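Side-chain contacts in Non-structural protein 2 (Bluetongue virus, PDB 1UTY), which binds single-stranded RNA through the N-terminal domain present here: residues 36-39 with 40-44; 136-139 with 140-143. All coordinates share one frame; numbering follows the deposited sequence.

Interaction 1 of 2, residues 36-39 with 40-44; sequences QIKI and GRVVA
Lys-38 lays its aliphatic chain alongside the methyl of Ala-44 and over the carbonyl of Val-42, at the loop end of a beta hairpin. Its CB lies 3.8 Å from Ala-44 CB, the two side chains leaving the sheet on the same face. Beyond CG, which stands anti to the backbone N, the chain bends about the CG–CD bond (chi3 85°). This bend brings CE back across the loop, to 3.5 Å from Val-42 O and 3.9 Å from Val-42 CG1. Against the loop it is the methylenes that make the contact, crossing Val-42 at a slant.

The backbones are joined by a pair of bonds. Lys-38 and Ala-44 form an antiparallel hydrogen-bonded pair: Lys-38 N donates almost straight to Ala-44 O (3.0 Å, 174°), and Ala-44 N returns a more bent bond to Lys-38 O at 3.2 Å. That same carbonyl oxygen also takes a CA-H...O contact from Val-43 CA, 3.3 Å away. The loop 40-43 reverses the chain, and it starts at Gly-40, whose phi of 151° and position against the preceding carbonyl call for glycine.

This is the turn between strands 34-39 and 44-48, the latter an outermost strand of the chain's mixed sheet. Along its other edge strand 34-39 pairs with strand 10-15, where Gln-36 also bonds through its amide to Asn-11. Ile-37 and Ile-39 turn from the hairpin partner and pack on strands 73-79 and 84-87.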
ATOM      1  N   GLN A  36     -18.290  11.927  -4.115  1.00 21.69           N
ATOM      2  CA  GLN A  36     -17.546  12.362  -2.937  1.00 21.89           C
ATOM      3  C   GLN A  36     -17.884  11.534  -1.688  1.00 22.20           C
ATOM      4  O   GLN A  36     -19.069  11.387  -1.320  1.00 22.04           O
ATOM      5  CB  GLN A  36     -17.776  13.844  -2.649  1.00 21.50           C
ATOM      6  CG  GLN A  36     -17.085  14.345  -1.384  1.00 22.88           C
ATOM      7  CD  GLN A  36     -17.444  15.804  -1.040  1.00 24.61           C
ATOM      8  OE1 GLN A  36     -18.472  16.314  -1.483  1.00 26.68           O
ATOM      9  NE2 GLN A  36     -16.611  16.455  -0.244  1.00 21.40           N
ATOM     10  N   ILE A  37     -16.833  11.005  -1.043  1.00 21.89           N
ATOM     11  CA  ILE A  37     -16.934  10.430   0.294  1.00 21.38           C
ATOM     12  C   ILE A  37     -16.152  11.283   1.286  1.00 21.54           C
ATOM     13  O   ILE A  37     -14.943  11.424   1.177  1.00 21.18           O
ATOM     14  CB  ILE A  37     -16.423   8.971   0.318  1.00 21.70           C
ATOM     15  CG1 ILE A  37     -17.143   8.164  -0.767  1.00 20.58           C
ATOM     16  CG2 ILE A  37     -16.622   8.351   1.719  1.00 19.30           C
ATOM     17  CD1 ILE A  37     -16.571   6.787  -0.971  1.00 20.97           C
ATOM     18  N   LYS A  38     -16.866  11.858   2.243  1.00 22.03           N
ATOM     19  CA  LYS A  38     -16.265  12.693   3.269  1.00 22.41           C
ATOM     20  C   LYS A  38     -16.264  11.943   4.591  1.00 22.83           C
ATOM     21  O   LYS A  38     -17.315  11.499   5.055  1.00 22.47           O
ATOM     22  CB  LYS A  38     -17.024  14.003   3.414  1.00 22.22           C
ATOM     23  CG  LYS A  38     -16.403  14.967   4.422  1.00 22.31           C
ATOM     24  CD  LYS A  38     -16.850  16.408   4.160  1.00 22.64           C
ATOM     25  CE  LYS A  38     -18.183  16.711   4.828  1.00 23.60           C
ATOM     26  NZ  LYS A  38     -18.690  18.097   4.497  1.00 23.10           N
ATOM     27  N   ILE A  39     -15.077  11.794   5.179  1.00 23.38           N
ATOM     28  CA  ILE A  39     -14.930  11.117   6.471  1.00 24.30           C
ATOM     29  C   ILE A  39     -14.494  12.141   7.499  1.00 23.84           C
ATOM     30  O   ILE A  39     -13.617  12.950   7.219  1.00 25.09           O
ATOM     31  CB  ILE A  39     -13.892   9.972   6.381  1.00 24.61           C
ATOM     32  CG1 ILE A  39     -14.334   8.917   5.379  1.00 24.99           C
ATOM     33  CG2 ILE A  39     -13.705   9.299   7.739  1.00 26.59           C
ATOM     34  CD1 ILE A  39     -13.193   8.032   4.931  1.00 28.44           C
ATOM     35  N   GLY A  40     -15.124  12.138   8.670  1.00 23.54           N
ATOM     36  CA  GLY A  40     -14.742  13.050   9.736  1.00 22.33           C
ATOM     37  C   GLY A  40     -15.884  13.427  10.651  1.00 21.84           C
ATOM     38  O   GLY A  40     -16.845  12.690  10.781  1.00 22.01           O
ATOM     39  N   ARG A  41     -15.760  14.585  11.289  1.00 21.09           N
ATOM     40  CA  ARG A  41     -16.783  15.126  12.173  1.00 20.98           C
ATOM     41  C   ARG A  41     -18.137  15.144  11.462  1.00 19.96           C
ATOM     42  O   ARG A  41     -19.160  14.791  12.043  1.00 19.58           O
ATOM     43  CB  ARG A  41     -16.395  16.555  12.599  1.00 21.10           C
ATOM     44  CG  ARG A  41     -17.246  17.170  13.703  1.00 22.17           C
ATOM     45  CD  ARG A  41     -16.763  18.555  14.143  1.00 23.72           C
ATOM     46  NE  ARG A  41     -17.856  19.475  14.453  1.00 25.03           N
ATOM     47  CZ  ARG A  41     -17.927  20.215  15.563  1.00 26.42           C
ATOM     48  NH1 ARG A  41     -16.975  20.144  16.488  1.00 26.43           N
ATOM     49  NH2 ARG A  41     -18.957  21.028  15.762  1.00 26.50           N
ATOM     50  N   VAL A  42     -18.104  15.602  10.216  1.00 18.73           N
ATOM     51  CA  VAL A  42     -19.244  15.621   9.331  1.00 17.86           C
ATOM     52  C   VAL A  42     -18.948  14.606   8.239  1.00 17.56           C
ATOM     53  O   VAL A  42     -17.874  14.627   7.638  1.00 17.31           O
ATOM     54  CB  VAL A  42     -19.450  17.028   8.730  1.00 17.95           C
ATOM     55  CG1 VAL A  42     -20.666  17.069   7.795  1.00 17.06           C
ATOM     56  CG2 VAL A  42     -19.582  18.073   9.845  1.00 17.37           C
ATOM     57  N   VAL A  43     -19.879  13.684   8.020  1.00 17.12           N
ATOM     58  CA  VAL A  43     -19.751  12.723   6.929  1.00 17.00           C
ATOM     59  C   VAL A  43     -20.625  13.119   5.751  1.00 16.72           C
ATOM     60  O   VAL A  43     -21.580  13.888   5.905  1.00 16.63           O
ATOM     61  CB  VAL A  43     -20.033  11.285   7.405  1.00 17.29           C
ATOM     62  CG1 VAL A  43     -19.310  11.038   8.735  1.00 16.80           C
ATOM     63  CG2 VAL A  43     -21.542  11.033   7.551  1.00 18.39           C
ATOM     64  N   ALA A  44     -20.282  12.630   4.567  1.00 17.03           N
ATOM     65  CA  ALA A  44     -21.078  12.932   3.382  1.00 17.83           C
ATOM     66  C   ALA A  44     -20.915  11.907   2.290  1.00 18.67           C
ATOM     67  O   ALA A  44     -19.845  11.346   2.099  1.00 19.39           O
ATOM     68  CB  ALA A  44     -20.781  14.370   2.837  1.00 17.08           C
TER

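Interaction 2 of 2, residues 136-139 with 140-143; sequences FDRN and EMPD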
ATOM      1  N   PHE A 136      -4.816 -16.543   6.218  1.00 21.91           N
ATOM      2  CA  PHE A 136      -4.784 -17.682   5.319  1.00 20.85           C
ATOM      3  C   PHE A 136      -5.506 -18.880   5.895  1.00 20.28           C
ATOM      4  O   PHE A 136      -5.274 -19.249   7.044  1.00 20.17           O
ATOM      5  CB  PHE A 136      -3.346 -18.112   5.040  1.00 20.46           C
ATOM      6  CG  PHE A 136      -2.515 -17.075   4.356  1.00 20.38           C
ATOM      7  CD1 PHE A 136      -2.846 -16.623   3.077  1.00 20.69           C
ATOM      8  CD2 PHE A 136      -1.378 -16.566   4.979  1.00 18.63           C
ATOM      9  CE1 PHE A 136      -2.064 -15.661   2.441  1.00 20.31           C
ATOM     10  CE2 PHE A 136      -0.591 -15.629   4.353  1.00 20.03           C
ATOM     11  CZ  PHE A 136      -0.933 -15.162   3.087  1.00 20.32           C
ATOM     12  N   ASP A 137      -6.356 -19.503   5.081  1.00 19.62           N
ATOM     13  CA  ASP A 137      -6.710 -20.903   5.304  1.00 19.57           C
ATOM     14  C   ASP A 137      -5.439 -21.721   5.106  1.00 19.06           C
ATOM     15  O   ASP A 137      -4.531 -21.308   4.383  1.00 18.19           O
ATOM     16  CB  ASP A 137      -7.775 -21.388   4.316  1.00 19.29           C
ATOM     17  CG  ASP A 137      -9.092 -20.663   4.472  1.00 20.87           C
ATOM     18  OD1 ASP A 137      -9.197 -19.746   5.329  1.00 20.20           O
ATOM     19  OD2 ASP A 137     -10.086 -20.947   3.762  1.00 23.46           O
ATOM     20  N   ARG A 138      -5.387 -22.890   5.730  1.00 19.09           N
ATOM     21  CA  ARG A 138      -4.203 -23.726   5.629  1.00 19.38           C
ATOM     22  C   ARG A 138      -3.846 -24.097   4.186  1.00 19.83           C
ATOM     23  O   ARG A 138      -2.664 -24.226   3.860  1.00 19.74           O
ATOM     24  CB  ARG A 138      -4.306 -24.949   6.549  1.00 19.25           C
ATOM     25  CG  ARG A 138      -4.075 -24.580   8.003  1.00 19.55           C
ATOM     26  CD  ARG A 138      -4.442 -25.647   9.021  1.00 22.10           C
ATOM     27  NE  ARG A 138      -4.286 -25.125  10.376  1.00 23.17           N
ATOM     28  CZ  ARG A 138      -3.140 -25.104  11.056  1.00 24.63           C
ATOM     29  NH1 ARG A 138      -2.022 -25.614  10.533  1.00 24.46           N
ATOM     30  NH2 ARG A 138      -3.119 -24.584  12.278  1.00 24.81           N
ATOM     31  N   ASN A 139      -4.851 -24.234   3.318  1.00 20.39           N
ATOM     32  CA  ASN A 139      -4.571 -24.524   1.913  1.00 21.24           C
ATOM     33  C   ASN A 139      -4.049 -23.329   1.098  1.00 21.55           C
ATOM     34  O   ASN A 139      -3.543 -23.499  -0.004  1.00 21.78           O
ATOM     35  CB  ASN A 139      -5.726 -25.280   1.236  1.00 21.17           C
ATOM     36  CG  ASN A 139      -6.894 -24.398   0.851  1.00 22.60           C
ATOM     37  OD1 ASN A 139      -7.089 -23.283   1.366  1.00 23.49           O
ATOM     38  ND2 ASN A 139      -7.714 -24.917  -0.058  1.00 24.75           N
ATOM     39  N   GLU A 140      -4.142 -22.137   1.671  1.00 22.35           N
ATOM     40  CA  GLU A 140      -3.713 -20.900   1.006  1.00 23.53           C
ATOM     41  C   GLU A 140      -2.349 -20.421   1.470  1.00 23.31           C
ATOM     42  O   GLU A 140      -1.818 -19.465   0.928  1.00 23.74           O
ATOM     43  CB  GLU A 140      -4.694 -19.764   1.289  1.00 23.75           C
ATOM     44  CG  GLU A 140      -6.155 -20.092   1.111  1.00 26.38           C
ATOM     45  CD  GLU A 140      -7.027 -18.857   1.237  1.00 31.35           C
ATOM     46  OE1 GLU A 140      -7.045 -18.230   2.333  1.00 31.65           O
ATOM     47  OE2 GLU A 140      -7.700 -18.513   0.233  1.00 34.57           O
ATOM     48  N   MET A 141      -1.796 -21.052   2.497  1.00 23.36           N
ATOM     49  CA  MET A 141      -0.541 -20.576   3.054  1.00 23.28           C
ATOM     50  C   MET A 141       0.602 -20.824   2.082  1.00 22.64           C
ATOM     51  O   MET A 141       0.661 -21.879   1.438  1.00 22.17           O
ATOM     52  CB  MET A 141      -0.259 -21.228   4.399  1.00 23.44           C
ATOM     53  CG  MET A 141      -1.121 -20.680   5.507  1.00 25.72           C
ATOM     54  SD  MET A 141      -0.873 -21.489   7.095  1.00 31.42           S
ATOM     55  CE  MET A 141      -1.186 -23.114   6.716  1.00 29.39           C
ATOM     56  N   PRO A 142       1.493 -19.838   1.963  1.00 22.39           N
ATOM     57  CA  PRO A 142       2.716 -19.996   1.166  1.00 21.98           C
ATOM     58  C   PRO A 142       3.617 -21.059   1.764  1.00 21.96           C
ATOM     59  O   PRO A 142       3.635 -21.226   2.986  1.00 21.27           O
ATOM     60  CB  PRO A 142       3.377 -18.614   1.258  1.00 22.01           C
ATOM     61  CG  PRO A 142       2.806 -17.994   2.492  1.00 21.95           C
ATOM     62  CD  PRO A 142       1.394 -18.494   2.568  1.00 22.10           C
ATOM     63  N   ASP A 143       4.317 -21.793   0.904  1.00 22.44           N
ATOM     64  CA  ASP A 143       5.367 -22.688   1.346  1.00 23.08           C
ATOM     65  C   ASP A 143       6.638 -21.873   1.497  1.00 22.25           C
ATOM     66  O   ASP A 143       7.233 -21.451   0.501  1.00 22.57           O
ATOM     67  CB  ASP A 143       5.587 -23.841   0.356  1.00 24.05           C
ATOM     68  CG  ASP A 143       4.371 -24.732   0.228  1.00 26.86           C
ATOM     69  OD1 ASP A 143       4.202 -25.646   1.069  1.00 29.84           O
ATOM     70  OD2 ASP A 143       3.520 -24.585  -0.680  1.00 30.43           O
TER
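Phe-136 presents one face of its ring to Pro-142, whose CD sits 4.1 Å from the ring centroid and 16° off the normal, a CH-pi contact displaced toward the rim. Its CB meets Met-141 CG at 3.4 Å, the two side chains crossing at a slant.

Asp-137 is gripped through its backbone, which both gives and receives. Its N donates to Glu-140 OE1 (3.1 Å), reaching that oxygen from the anti side and somewhat out of the carboxylate plane. Its O accepts Glu-140 N at 2.9 Å, with the donor well above the carbonyl plane. The backbone bond closes a type I beta turn with Arg-138 and Asn-139 at its corners; the carboxylate bond spans the same turn from the side chain of its last residue. The Asp-137 and Glu-140 side chains run alongside each other, OD1 and OE1 4.0 Å apart; a salt bridge from Asp-137 to Arg-133 probably eases the proximity of like charges.

Arg-138 takes the end of the methionine: Met-141 CE closes to 3.5 Å from Arg-138 CG, the two chains lying side by side. A bend at the last torsion (chi3 -57°) turns that methyl against the CA, CB and CG of Arg-138. The guanidinium group itself reaches on to Ser-150 O. At Asn-139, OD1 folds over the next residue and rests 3.3 Å from Glu-140 CG.

The turn lies in the long connection between strands 113-123 and 148-149. Arg-149 of the latter packs on Met-141 and bonds Pro-142 O, while Phe-136 and Pro-142 pack on Thr-102 and Tyr-121 of the second subunit, residues of its strands 97-110 and 113-123.

How the interactions relate
Neither interaction shares an element with the other: their centres lie 38 Å apart, on opposite sides of the chain's centre, and interaction 1 is complete before interaction 2 begins. Both close a chain reversal, but by different means. Interaction 1, partly buried, joins two neighbouring strands of the sheet, so its polar bonds are backbone to backbone and its side chains add aliphatic cover. Interaction 2 is a surface contact in an irregular connection, without a strand partner; there a carboxylate supplements the backbone bond, and a proline and a methionine both pack on one phenylalanine. Of the two, only interaction 2 touches the second subunit of the assembly.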